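PDB 2HSI: putative peptidase M23 from Pseudomonas aeruginosa PAO1, which is probably a zinc-dependent metalloendopeptidase of the M23 family, with a zinc ion bound in its peptidase domain. Local coordinates for residues A[54-59]-A[75-80]; A[42-47]-A[85-90]; A[38-43]-A[98-103]; A[48-53]-A[68-73]. One frame throughout, in Å; residues are numbered along the deposited sequence. Where two conformers were deposited one is given.

Interaction 1 of 4, residues A[54-59]-A[75-80]; sequences FYQGKP and GIPLST
Tyr-55 and Gln-56 reach across to the loop 75-80, and no direct hydrogen bond joins the two segments. The apolar contacts centre on the Tyr-55 ring, whose CG is anti to the backbone N (chi1 177°) and heads for the loop. Pro-77 CD lies at the ring edge, 4.0 Å from Tyr-55 CE2. Ile-76 crosses the tyrosine at about a right angle, with its CD1 4.0 Å from Tyr-55 CE2.

Two van der Waals contacts involve polar atoms. Thr-80 comes tip to tip with the tyrosine, its CG2 3.8 Å from Tyr-55 OH. That hydroxyl is hydrogen-bonded to Gln-85. Gln-56 CG covers one ring face, over its centre. Beyond it the glutamine chain is extended and slides past Pro-77, OE1 lying 3.6 Å from Pro-77 CG.

The polar link runs through water. One water accepts from Gln-56 NE2 (2.8 Å) and donates to Thr-80 OG1 (2.7 Å). Thr-80 OG1 in turn donates to Pro-77 O at 2.8 Å. Thr-80 N meets the same oxygen from the same face of the carbonyl plane.

Tyr-55 to Lys-58 form a type I' beta turn, closing the tight beta hairpin of strands 52-55 and 58-64. The contact packs that hairpin's tip on the type I turn Pro-77 to Thr-80.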
loop_
_atom_site.group_PDB
_atom_site.type_symbol
_atom_site.label_atom_id
_atom_site.label_comp_id
_atom_site.label_asym_id
_atom_site.label_seq_id
_atom_site.Cartn_x
_atom_site.Cartn_y
_atom_site.Cartn_z
ATOM N N PHE A 54 8.036 -3.599 14.057
ATOM C CA PHE A 54 8.657 -2.420 13.450
ATOM C C PHE A 54 9.747 -2.881 12.495
ATOM O O PHE A 54 10.540 -3.765 12.838
ATOM C CB PHE A 54 9.275 -1.504 14.517
ATOM C CG PHE A 54 8.269 -0.841 15.413
ATOM C CD1 PHE A 54 7.773 0.420 15.100
ATOM C CD2 PHE A 54 7.817 -1.475 16.576
ATOM C CE1 PHE A 54 6.846 1.037 15.924
ATOM C CE2 PHE A 54 6.886 -0.871 17.391
ATOM C CZ PHE A 54 6.401 0.386 17.069
ATOM N N TYR A 55 9.767 -2.292 11.302
ATOM C CA TYR A 55 10.832 -2.524 10.320
ATOM C C TYR A 55 11.430 -1.199 9.884
ATOM O O TYR A 55 10.714 -0.326 9.382
ATOM C CB TYR A 55 10.288 -3.287 9.111
ATOM C CG TYR A 55 11.293 -3.527 7.995
ATOM C CD1 TYR A 55 12.510 -4.192 8.243
ATOM C CD2 TYR A 55 11.013 -3.129 6.685
ATOM C CE1 TYR A 55 13.423 -4.426 7.218
ATOM C CE2 TYR A 55 11.914 -3.361 5.656
ATOM C CZ TYR A 55 13.117 -4.009 5.928
ATOM O OH TYR A 55 13.999 -4.240 4.904
ATOM N N GLN A 56 12.744 -1.061 10.090
ATOM C CA GLN A 56 13.480 0.196 9.856
ATOM C C GLN A 56 12.865 1.380 10.624
ATOM O O GLN A 56 12.843 2.509 10.133
ATOM C CB GLN A 56 13.611 0.483 8.343
ATOM C CG GLN A 56 14.171 -0.707 7.533
ATOM C CD GLN A 56 14.106 -0.533 6.013
ATOM O OE1 GLN A 56 13.117 -0.052 5.460
ATOM N NE2 GLN A 56 15.158 -0.968 5.334
ATOM N N GLY A 57 12.341 1.101 11.819
ATOM C CA GLY A 57 11.728 2.131 12.674
ATOM C C GLY A 57 10.266 2.466 12.381
ATOM O O GLY A 57 9.668 3.282 13.071
ATOM N N LYS A 58 9.698 1.838 11.358
ATOM C CA LYS A 58 8.326 2.096 10.915
ATOM C C LYS A 58 7.411 0.964 11.380
ATOM O O LYS A 58 7.760 -0.200 11.205
ATOM C CB LYS A 58 8.270 2.165 9.389
ATOM C CG LYS A 58 9.280 3.131 8.721
ATOM C CD LYS A 58 8.674 4.505 8.475
ATOM C CE LYS A 58 9.695 5.508 7.913
ATOM N NZ LYS A 58 10.086 5.235 6.500
ATOM N N PRO A 59 6.225 1.300 11.940
ATOM C CA PRO A 59 5.281 0.261 12.382
ATOM C C PRO A 59 4.745 -0.578 11.223
ATOM O O PRO A 59 4.493 -0.049 10.132
ATOM C CB PRO A 59 4.166 1.070 13.073
ATOM C CG PRO A 59 4.249 2.420 12.484
ATOM C CD PRO A 59 5.707 2.654 12.209
ATOM N N GLY A 75 6.394 -4.579 4.116
ATOM C CA GLY A 75 6.746 -3.981 2.828
ATOM C C GLY A 75 8.246 -3.734 2.750
ATOM O O GLY A 75 8.829 -3.173 3.678
ATOM N N ILE A 76 8.866 -4.163 1.648
ATOM C CA ILE A 76 10.312 -4.000 1.448
ATOM C C ILE A 76 10.575 -2.909 0.408
ATOM O O ILE A 76 10.225 -3.071 -0.759
ATOM C CB ILE A 76 10.989 -5.320 0.983
ATOM C CG1 ILE A 76 10.532 -6.518 1.830
ATOM C CG2 ILE A 76 12.514 -5.177 0.973
ATOM C CD1 ILE A 76 10.837 -6.419 3.320
ATOM N N PRO A 77 11.186 -1.783 0.830
ATOM C CA PRO A 77 11.454 -0.727 -0.168
ATOM C C PRO A 77 12.290 -1.211 -1.357
ATOM O O PRO A 77 13.115 -2.122 -1.214
ATOM C CB PRO A 77 12.217 0.322 0.631
ATOM C CG PRO A 77 11.812 0.091 2.055
ATOM C CD PRO A 77 11.615 -1.378 2.183
ATOM N N LEU A 78 12.059 -0.612 -2.519
ATOM C CA LEU A 78 12.777 -0.978 -3.747
ATOM C C LEU A 78 14.296 -0.740 -3.645
ATOM O O LEU A 78 15.082 -1.438 -4.280
ATOM C CB LEU A 78 12.172 -0.252 -4.957
ATOM C CG LEU A 78 12.493 -0.787 -6.361
ATOM C CD1 LEU A 78 11.881 -2.168 -6.620
ATOM C CD2 LEU A 78 12.045 0.207 -7.428
ATOM N N SER A 79 14.698 0.212 -2.811
ATOM C CA SER A 79 16.117 0.506 -2.584
ATOM C C SER A 79 16.835 -0.463 -1.618
ATOM O O SER A 79 18.053 -0.371 -1.438
ATOM C CB SER A 79 16.284 1.957 -2.114
ATOM O OG SER A 79 15.694 2.157 -0.845
ATOM N N THR A 80 16.091 -1.390 -1.009
ATOM C CA THR A 80 16.670 -2.349 -0.063
ATOM C C THR A 80 17.642 -3.311 -0.734
ATOM O O THR A 80 17.297 -3.981 -1.704
ATOM C CB THR A 80 15.585 -3.185 0.648
ATOM O OG1 THR A 80 14.572 -2.316 1.160
ATOM C CG2 THR A 80 16.169 -3.996 1.794
HETATM O O HOH W 1 15.693 -0.327 2.647
#

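Interaction 2 of 4, residues A[42-47]-A[85-90]; sequences VDLGEE and QKLEVR
No aromatic ring takes part where Val-42 and Leu-44 meet Leu-87 and Val-89. The flat group here is the Asp-43 carboxylate, beside the contact. Gly-45 N meets its OD1 from above the carboxylate plane, 37° out of it. This bond makes an Asx turn. The other oxygen, Asp-43 OD2, forms a salt bridge with Arg-69.

The contact itself is aliphatic packing inside a curled antiparallel sheet, consistent with an immunoglobulin-like (E-set) fold. Segments 42-47 and 85-90 are not neighbours in the sheet and share no hydrogen bond. They meet through side chains alone. Val-42 and Leu-87 reach toward each other, tip to tip. Val-42 CB and Leu-87 CD2 are 4.0 Å apart. Leu-44 crosses Leu-87 at about a right angle.

In Leu-44, CG is anti to the carbonyl carbon (chi1 -63°). The CD2 branch of this leucine does the touching and serves both partners, lying 3.9 Å from Val-89 CG2. Ala-72 of strand 70-75 touches both Leu-44 and Leu-87, so the cluster extends into that strand, the sheet neighbour of 39-43.

At the outer end, Glu-46 adds a looser contact through its aliphatic part, with CG 4.4 Å from Val-89 CG1. Its OE2 turns to a hydrogen bond with His-96. The shortest approach between the segments is a methyl pair: Leu-44 CD2 stands 3.6 Å from Leu-87 CD2.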
loop_
_atom_site.group_PDB
_atom_site.type_symbol
_atom_site.label_atom_id
_atom_site.label_comp_id
_atom_site.label_asym_id
_atom_site.label_seq_id
_atom_site.Cartn_x
_atom_site.Cartn_y
_atom_site.Cartn_z
ATOM N N VAL A 42 6.436 -12.662 7.947
ATOM C CA VAL A 42 7.364 -13.067 9.010
ATOM C C VAL A 42 6.615 -13.610 10.223
ATOM O O VAL A 42 5.783 -12.918 10.795
ATOM C CB VAL A 42 8.300 -11.893 9.444
ATOM C CG1 VAL A 42 9.357 -12.368 10.418
ATOM C CG2 VAL A 42 8.985 -11.240 8.233
ATOM N N ASP A 43 6.921 -14.852 10.599
ATOM C CA ASP A 43 6.447 -15.465 11.846
ATOM C C ASP A 43 6.981 -14.639 13.009
ATOM O O ASP A 43 8.181 -14.442 13.148
ATOM C CB ASP A 43 6.953 -16.920 11.915
ATOM C CG ASP A 43 6.385 -17.725 13.112
ATOM O OD1 ASP A 43 5.856 -17.149 14.079
ATOM O OD2 ASP A 43 6.485 -18.968 13.081
ATOM N N LEU A 44 6.080 -14.141 13.847
ATOM C CA LEU A 44 6.495 -13.316 14.985
ATOM C C LEU A 44 6.855 -14.091 16.252
ATOM O O LEU A 44 7.374 -13.505 17.205
ATOM C CB LEU A 44 5.427 -12.253 15.296
ATOM C CG LEU A 44 5.192 -11.239 14.172
ATOM C CD1 LEU A 44 4.267 -10.133 14.642
ATOM C CD2 LEU A 44 6.527 -10.646 13.735
ATOM N N GLY A 45 6.593 -15.398 16.264
ATOM C CA GLY A 45 6.756 -16.205 17.485
ATOM C C GLY A 45 5.839 -15.738 18.612
ATOM O O GLY A 45 6.256 -15.657 19.776
ATOM N N GLU A 46 4.611 -15.369 18.248
ATOM C CA GLU A 46 3.597 -14.863 19.181
ATOM C C GLU A 46 2.226 -15.464 18.821
ATOM O O GLU A 46 1.908 -15.629 17.639
ATOM C CB GLU A 46 3.526 -13.317 19.113
ATOM C CG GLU A 46 4.784 -12.564 19.571
ATOM C CD GLU A 46 4.972 -12.483 21.097
ATOM O OE1 GLU A 46 4.030 -12.756 21.877
ATOM O OE2 GLU A 46 6.087 -12.130 21.534
ATOM N N GLU A 47 1.423 -15.809 19.830
ATOM C CA GLU A 47 0.074 -16.368 19.596
ATOM C C GLU A 47 -0.974 -15.827 20.570
ATOM O O GLU A 47 -2.168 -16.066 20.380
ATOM C CB GLU A 47 0.091 -17.905 19.675
ATOM C CG GLU A 47 0.387 -18.462 21.079
ATOM C CD GLU A 47 0.189 -19.956 21.186
ATOM O OE1 GLU A 47 0.427 -20.684 20.209
ATOM O OE2 GLU A 47 -0.227 -20.410 22.262
ATOM N N GLN A 85 17.571 -9.220 7.181
ATOM C CA GLN A 85 16.875 -8.034 7.715
ATOM C C GLN A 85 16.367 -8.352 9.111
ATOM O O GLN A 85 16.229 -9.520 9.455
ATOM C CB GLN A 85 15.661 -7.670 6.862
ATOM C CG GLN A 85 15.882 -7.711 5.377
ATOM C CD GLN A 85 16.615 -6.513 4.881
ATOM O OE1 GLN A 85 16.388 -5.396 5.358
ATOM N NE2 GLN A 85 17.506 -6.721 3.913
ATOM N N LYS A 86 16.085 -7.317 9.896
ATOM C CA LYS A 86 15.637 -7.467 11.281
ATOM C C LYS A 86 14.266 -6.807 11.448
ATOM O O LYS A 86 14.026 -5.731 10.918
ATOM C CB LYS A 86 16.635 -6.817 12.257
ATOM C CG LYS A 86 18.024 -7.444 12.262
ATOM C CD LYS A 86 19.020 -6.624 13.069
ATOM C CE LYS A 86 20.432 -7.194 12.934
ATOM N NZ LYS A 86 21.415 -6.408 13.732
ATOM N N LEU A 87 13.380 -7.475 12.177
ATOM C CA LEU A 87 12.103 -6.913 12.584
ATOM C C LEU A 87 12.118 -6.814 14.101
ATOM O O LEU A 87 12.453 -7.784 14.776
ATOM C CB LEU A 87 10.986 -7.837 12.102
ATOM C CG LEU A 87 9.520 -7.435 12.113
ATOM C CD1 LEU A 87 9.223 -6.278 11.149
ATOM C CD2 LEU A 87 8.742 -8.652 11.693
ATOM N N GLU A 88 11.810 -5.635 14.636
ATOM C CA GLU A 88 11.674 -5.460 16.073
ATOM C C GLU A 88 10.240 -5.827 16.489
ATOM O O GLU A 88 9.273 -5.282 15.959
ATOM C CB GLU A 88 11.984 -4.018 16.482
ATOM C CG GLU A 88 13.409 -3.575 16.212
ATOM C CD GLU A 88 13.655 -2.136 16.612
ATOM O OE1 GLU A 88 13.088 -1.232 15.959
ATOM O OE2 GLU A 88 14.410 -1.907 17.583
ATOM N N VAL A 89 10.109 -6.768 17.417
ATOM C CA VAL A 89 8.788 -7.193 17.883
ATOM C C VAL A 89 8.635 -6.734 19.322
ATOM O O VAL A 89 9.543 -6.906 20.149
ATOM C CB VAL A 89 8.586 -8.738 17.777
ATOM C CG1 VAL A 89 7.138 -9.130 18.072
ATOM C CG2 VAL A 89 8.998 -9.238 16.403
ATOM N N ARG A 90 7.482 -6.136 19.609
ATOM C CA ARG A 90 7.161 -5.675 20.960
ATOM C C ARG A 90 5.940 -6.392 21.503
ATOM O O ARG A 90 4.855 -6.344 20.911
ATOM C CB ARG A 90 6.955 -4.159 20.997
ATOM C CG ARG A 90 8.095 -3.388 20.410
ATOM C CD ARG A 90 8.069 -1.951 20.844
ATOM N NE ARG A 90 9.217 -1.257 20.286
ATOM C CZ ARG A 90 9.284 0.038 20.000
ATOM N NH1 ARG A 90 8.253 0.851 20.205
ATOM N NH2 ARG A 90 10.405 0.515 19.484
#

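Interaction 3 of 4, residues A[38-43]-A[98-103]; sequences GVAVVD and ERFSVG
Val-42, Phe-100 and Ala-40 carry most of this contact. Val-42 and Ala-40 point from strand 39-43 toward strand 98-102, and Phe-100 points back at both. Phe-100 CG sits between the backbone N and the carbonyl carbon, the crowded position (chi1 64°). The ring meets the two side chains with different atoms, both obliquely.

Val-42 crosses the phenylalanine at about a right angle and touches the CG and CD2 part of the ring through its CG2 branch. That methyl is 3.8 Å from Phe-100 CG and makes an off-centre CH-pi contact, 4.2 Å from Val-42 CG2 to the ring centroid. Ala-40 CB touches the CD1 and CE1 part, 3.7 Å from Phe-100 CD1. Ile-76 and Tyr-55 also pack on Phe-100.

Glu-98 marks the wetter end. Its chain bends at chi2, and its CG lies 4.1 Å from Asp-43 O. One water bridges the strands here, donating to Asp-43 O at 3.1 Å and to Glu-98 OE1 at 2.7 Å. Glu-98 OE2 is hydrogen-bonded to His-96.

The strands run nearly antiparallel, at 151°, with their axes 7.9 Å apart at closest. They are the two outermost strands of the six-stranded sheet, brought face to face by its curl, as in a barrel-like or sandwich-like domain. Each finds its backbone partners in its own neighbour: 39-43 in strand 70-75, and 96-102 in strand 83-90. The closure between them therefore rests on apolar packing and one water bridge, not on direct backbone pairing.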
loop_
_atom_site.group_PDB
_atom_site.type_symbol
_atom_site.label_atom_id
_atom_site.label_comp_id
_atom_site.label_asym_id
_atom_site.label_seq_id
_atom_site.Cartn_x
_atom_site.Cartn_y
_atom_site.Cartn_z
ATOM N N GLY A 38 9.124 -5.768 -2.805
ATOM C CA GLY A 38 8.231 -6.890 -2.528
ATOM C C GLY A 38 7.722 -6.941 -1.094
ATOM O O GLY A 38 7.689 -5.921 -0.405
ATOM N N VAL A 39 7.305 -8.131 -0.664
ATOM C CA VAL A 39 6.648 -8.340 0.632
ATOM C C VAL A 39 7.232 -9.565 1.363
ATOM O O VAL A 39 7.409 -10.626 0.766
ATOM C CB VAL A 39 5.100 -8.515 0.464
ATOM C CG1 VAL A 39 4.408 -8.794 1.813
ATOM C CG2 VAL A 39 4.458 -7.295 -0.211
ATOM N N ALA A 40 7.515 -9.426 2.657
ATOM C CA ALA A 40 7.940 -10.582 3.451
ATOM C C ALA A 40 6.908 -10.874 4.520
ATOM O O ALA A 40 6.500 -9.970 5.252
ATOM C CB ALA A 40 9.301 -10.324 4.081
ATOM N N VAL A 41 6.485 -12.134 4.602
ATOM C CA VAL A 41 5.597 -12.596 5.669
ATOM C C VAL A 41 6.462 -13.236 6.748
ATOM O O VAL A 41 7.166 -14.208 6.486
ATOM C CB VAL A 41 4.526 -13.588 5.152
ATOM C CG1 VAL A 41 3.623 -14.075 6.307
ATOM C CG2 VAL A 41 3.694 -12.950 4.023
ATOM N N VAL A 42 6.436 -12.662 7.947
ATOM C CA VAL A 42 7.364 -13.067 9.010
ATOM C C VAL A 42 6.615 -13.610 10.223
ATOM O O VAL A 42 5.783 -12.918 10.795
ATOM C CB VAL A 42 8.300 -11.893 9.444
ATOM C CG1 VAL A 42 9.357 -12.368 10.418
ATOM C CG2 VAL A 42 8.985 -11.240 8.233
ATOM N N ASP A 43 6.921 -14.852 10.599
ATOM C CA ASP A 43 6.447 -15.465 11.846
ATOM C C ASP A 43 6.981 -14.639 13.009
ATOM O O ASP A 43 8.181 -14.442 13.148
ATOM C CB ASP A 43 6.953 -16.920 11.915
ATOM C CG ASP A 43 6.385 -17.725 13.112
ATOM O OD1 ASP A 43 5.856 -17.149 14.079
ATOM O OD2 ASP A 43 6.485 -18.968 13.081
ATOM N N GLU A 98 13.199 -10.462 15.199
ATOM C CA GLU A 98 13.031 -11.609 14.324
ATOM C C GLU A 98 13.644 -11.310 12.974
ATOM O O GLU A 98 13.306 -10.316 12.336
ATOM C CB GLU A 98 11.555 -11.978 14.184
ATOM C CG GLU A 98 10.864 -12.380 15.502
ATOM C CD GLU A 98 11.550 -13.518 16.265
ATOM O OE1 GLU A 98 12.027 -14.502 15.661
ATOM O OE2 GLU A 98 11.586 -13.434 17.497
ATOM N N ARG A 99 14.562 -12.168 12.554
ATOM C CA ARG A 99 15.224 -11.974 11.272
ATOM C C ARG A 99 14.471 -12.592 10.107
ATOM O O ARG A 99 13.761 -13.586 10.254
ATOM C CB ARG A 99 16.675 -12.479 11.314
ATOM C CG ARG A 99 17.545 -11.611 12.170
ATOM C CD ARG A 99 19.006 -11.854 11.927
ATOM N NE ARG A 99 19.810 -11.273 12.989
ATOM C CZ ARG A 99 21.131 -11.139 12.944
ATOM N NH1 ARG A 99 21.808 -11.554 11.884
ATOM N NH2 ARG A 99 21.775 -10.584 13.961
ATOM N N PHE A 100 14.625 -11.968 8.947
ATOM C CA PHE A 100 14.111 -12.516 7.717
ATOM C C PHE A 100 15.099 -12.171 6.601
ATOM O O PHE A 100 16.064 -11.467 6.839
ATOM C CB PHE A 100 12.678 -12.040 7.436
ATOM C CG PHE A 100 12.539 -10.550 7.205
ATOM C CD1 PHE A 100 12.468 -10.045 5.917
ATOM C CD2 PHE A 100 12.421 -9.664 8.278
ATOM C CE1 PHE A 100 12.309 -8.671 5.700
ATOM C CE2 PHE A 100 12.266 -8.295 8.072
ATOM C CZ PHE A 100 12.205 -7.800 6.773
ATOM N N SER A 101 14.871 -12.682 5.403
ATOM C CA SER A 101 15.819 -12.460 4.315
ATOM C C SER A 101 15.132 -11.808 3.133
ATOM O O SER A 101 13.989 -12.134 2.805
ATOM C CB SER A 101 16.469 -13.783 3.896
ATOM O OG SER A 101 17.179 -14.355 4.983
ATOM N N VAL A 102 15.834 -10.873 2.506
ATOM C CA VAL A 102 15.389 -10.296 1.246
ATOM C C VAL A 102 16.278 -10.881 0.136
ATOM O O VAL A 102 17.509 -10.754 0.180
ATOM C CB VAL A 102 15.415 -8.747 1.291
ATOM C CG1 VAL A 102 15.193 -8.139 -0.084
ATOM C CG2 VAL A 102 14.343 -8.220 2.263
ATOM N N GLY A 103 15.643 -11.564 -0.814
ATOM C CA GLY A 103 16.342 -12.129 -1.972
ATOM C C GLY A 103 16.374 -11.114 -3.095
ATOM O O GLY A 103 15.825 -10.027 -2.957
HETATM O O HOH W 2 11.040 -15.526 13.330
#

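Interaction 4 of 4, residues A[48-53]-A[68-73]; sequences GPPPRA and RRWIAV
Trp-70 packs on Pro-50 and Pro-51 and bonds to Gly-48, and its indole makes most of the contact. The setting is the curled antiparallel sheet of the N-terminal domain, consistent with an E-set (immunoglobulin-like) fold. Strands 52-55 and 70-75 are not paired in that sheet, because strand 58-64 lies between them. The run Pro-49 to Pro-51 leads into strand 52-55 with an extended, polyproline-like backbone.

CH-pi contacts cover one face of the indole. Pro-51 CD lies over the five-membered ring, 3.5 Å from its centroid. Pro-50 CA lies over the six-membered ring, 4.0 Å from its centroid. Both carbons are offset toward the rim of the ring system. The pyrrolidine of Pro-50 and the indole lie side by side and point the same way, with Pro-50 CG 3.7 Å from Trp-70 CZ2. Trp-70 CG is anti to the carbonyl carbon (chi1 -68°), which places this atom 3.5 Å from Pro-51 CD.

Apolar packing goes on along the strands. Ala-53 CB and Ala-72 CB face each other at 4.4 Å. Leu-44 packs on Pro-51, and so joins this contact to the chain just after strand 39-43.

The polar part is one hydrogen bond, which with the proline packing helps fix the rotation of the indole. Trp-70 NE1 donates to Gly-48 O at 2.8 Å, nearly straight at 167°. The acceptor lies close to the indole plane, while NE1 stands above the carbonyl plane of Gly-48, 48° out of it.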
loop_
_atom_site.group_PDB
_atom_site.type_symbol
_atom_site.label_atom_id
_atom_site.label_comp_id
_atom_site.label_asym_id
_atom_site.label_seq_id
_atom_site.Cartn_x
_atom_site.Cartn_y
_atom_site.Cartn_z
ATOM N N GLY A 48 -0.523 -15.117 21.607
ATOM C CA GLY A 48 -1.414 -14.536 22.626
ATOM C C GLY A 48 -1.914 -13.148 22.253
ATOM O O GLY A 48 -2.493 -12.967 21.183
ATOM N N PRO A 49 -1.712 -12.152 23.145
ATOM C CA PRO A 49 -2.121 -10.776 22.852
ATOM C C PRO A 49 -1.413 -10.269 21.587
ATOM O O PRO A 49 -0.342 -10.792 21.244
ATOM C CB PRO A 49 -1.669 -10.006 24.102
ATOM C CG PRO A 49 -1.608 -11.025 25.165
ATOM C CD PRO A 49 -1.093 -12.255 24.475
ATOM N N PRO A 50 -2.025 -9.301 20.863
ATOM C CA PRO A 50 -1.398 -8.797 19.634
ATOM C C PRO A 50 -0.048 -8.128 19.885
ATOM O O PRO A 50 0.045 -7.213 20.706
ATOM C CB PRO A 50 -2.408 -7.771 19.106
ATOM C CG PRO A 50 -3.671 -8.061 19.802
ATOM C CD PRO A 50 -3.322 -8.648 21.119
ATOM N N PRO A 51 1.007 -8.610 19.209
ATOM C CA PRO A 51 2.270 -7.916 19.340
ATOM C C PRO A 51 2.306 -6.710 18.405
ATOM O O PRO A 51 1.498 -6.621 17.472
ATOM C CB PRO A 51 3.281 -8.965 18.887
ATOM C CG PRO A 51 2.562 -9.791 17.905
ATOM C CD PRO A 51 1.111 -9.784 18.325
ATOM N N ARG A 52 3.252 -5.814 18.637
ATOM C CA ARG A 52 3.538 -4.757 17.671
ATOM C C ARG A 52 4.881 -5.080 17.000
ATOM O O ARG A 52 5.750 -5.699 17.608
ATOM C CB ARG A 52 3.615 -3.401 18.358
ATOM C CG ARG A 52 2.275 -2.805 18.754
ATOM C CD ARG A 52 2.463 -1.344 19.175
ATOM N NE ARG A 52 1.198 -0.611 19.217
ATOM C CZ ARG A 52 0.578 -0.229 20.334
ATOM N NH1 ARG A 52 1.101 -0.493 21.525
ATOM N NH2 ARG A 52 -0.569 0.430 20.261
ATOM N N ALA A 53 5.036 -4.673 15.747
ATOM C CA ALA A 53 6.268 -4.960 15.008
ATOM C C ALA A 53 6.724 -3.713 14.268
ATOM O O ALA A 53 5.905 -2.877 13.910
ATOM C CB ALA A 53 6.053 -6.104 14.039
ATOM N N ARG A 68 -4.589 -17.996 13.614
ATOM C CA ARG A 68 -3.609 -18.725 14.401
ATOM C C ARG A 68 -2.450 -17.817 14.827
ATOM O O ARG A 68 -2.672 -16.835 15.535
ATOM C CB ARG A 68 -3.157 -19.993 13.671
ATOM C CG ARG A 68 -4.344 -20.810 13.153
ATOM C CD ARG A 68 -3.960 -22.203 12.714
ATOM N NE ARG A 68 -5.141 -23.048 12.537
ATOM C CZ ARG A 68 -5.852 -23.145 11.416
ATOM N NH1 ARG A 68 -5.517 -22.453 10.332
ATOM N NH2 ARG A 68 -6.907 -23.949 11.378
ATOM N N ARG A 69 -1.235 -18.148 14.395
ATOM C CA ARG A 69 -0.033 -17.436 14.817
ATOM C C ARG A 69 -0.047 -16.011 14.285
ATOM O O ARG A 69 -0.593 -15.739 13.198
ATOM C CB ARG A 69 1.242 -18.162 14.344
ATOM C CG ARG A 69 1.387 -18.182 12.824
ATOM C CD ARG A 69 2.689 -18.755 12.321
ATOM N NE ARG A 69 2.688 -18.715 10.862
ATOM C CZ ARG A 69 3.697 -19.070 10.073
ATOM N NH1 ARG A 69 4.846 -19.514 10.571
ATOM N NH2 ARG A 69 3.549 -18.981 8.768
ATOM N N TRP A 70 0.522 -15.108 15.080
ATOM C CA TRP A 70 0.754 -13.733 14.662
ATOM C C TRP A 70 1.886 -13.638 13.645
ATOM O O TRP A 70 2.995 -14.166 13.847
ATOM C CB TRP A 70 1.046 -12.838 15.861
ATOM C CG TRP A 70 -0.121 -12.620 16.776
ATOM C CD1 TRP A 70 -0.285 -13.134 18.040
ATOM C CD2 TRP A 70 -1.283 -11.805 16.522
ATOM N NE1 TRP A 70 -1.478 -12.691 18.578
ATOM C CE2 TRP A 70 -2.103 -11.872 17.670
ATOM C CE3 TRP A 70 -1.698 -11.010 15.440
ATOM C CZ2 TRP A 70 -3.333 -11.186 17.761
ATOM C CZ3 TRP A 70 -2.918 -10.329 15.532
ATOM C CH2 TRP A 70 -3.720 -10.432 16.684
ATOM N N ILE A 71 1.589 -12.970 12.539
ATOM C CA ILE A 71 2.575 -12.758 11.484
ATOM C C ILE A 71 2.653 -11.263 11.172
ATOM O O ILE A 71 1.669 -10.538 11.334
ATOM C CB ILE A 71 2.248 -13.578 10.192
ATOM C CG1 ILE A 71 0.786 -13.383 9.773
ATOM C CG2 ILE A 71 2.566 -15.075 10.378
ATOM C CD1 ILE A 71 0.452 -13.849 8.362
ATOM N N ALA A 72 3.835 -10.799 10.767
ATOM C CA ALA A 72 3.960 -9.462 10.178
ATOM C C ALA A 72 3.950 -9.572 8.653
ATOM O O ALA A 72 4.513 -10.513 8.078
ATOM C CB ALA A 72 5.234 -8.773 10.660
ATOM N N VAL A 73 3.303 -8.614 7.996
ATOM C CA VAL A 73 3.261 -8.548 6.536
ATOM C C VAL A 73 4.006 -7.264 6.202
ATOM O O VAL A 73 3.479 -6.164 6.403
ATOM C CB VAL A 73 1.799 -8.545 5.994
ATOM C CG1 VAL A 73 1.761 -8.388 4.479
ATOM C CG2 VAL A 73 1.080 -9.834 6.385
#

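From the N terminus, strand 39-43 opens two contacts. Interaction 3 uses 38-43 and interaction 2 uses 42-47, and they share Val-42 and Asp-43. The chain then gives 48-53 to interaction 4 and 54-59 to interaction 1. After the hairpin, 68-73 closes interaction 4 and 75-80 closes interaction 1, so these two cross. Both are nested in the loop that 85-90 closes for interaction 2. Segment 98-103 closes the longest loop, interaction 3. Together they join five of the six strands of the N-terminal domain; the sixth, 58-64, lies between the strands of interaction 4. Interactions 2 and 3 bring strand 39-43 to strands 83-90 and 96-102. All four lie away from the zinc site.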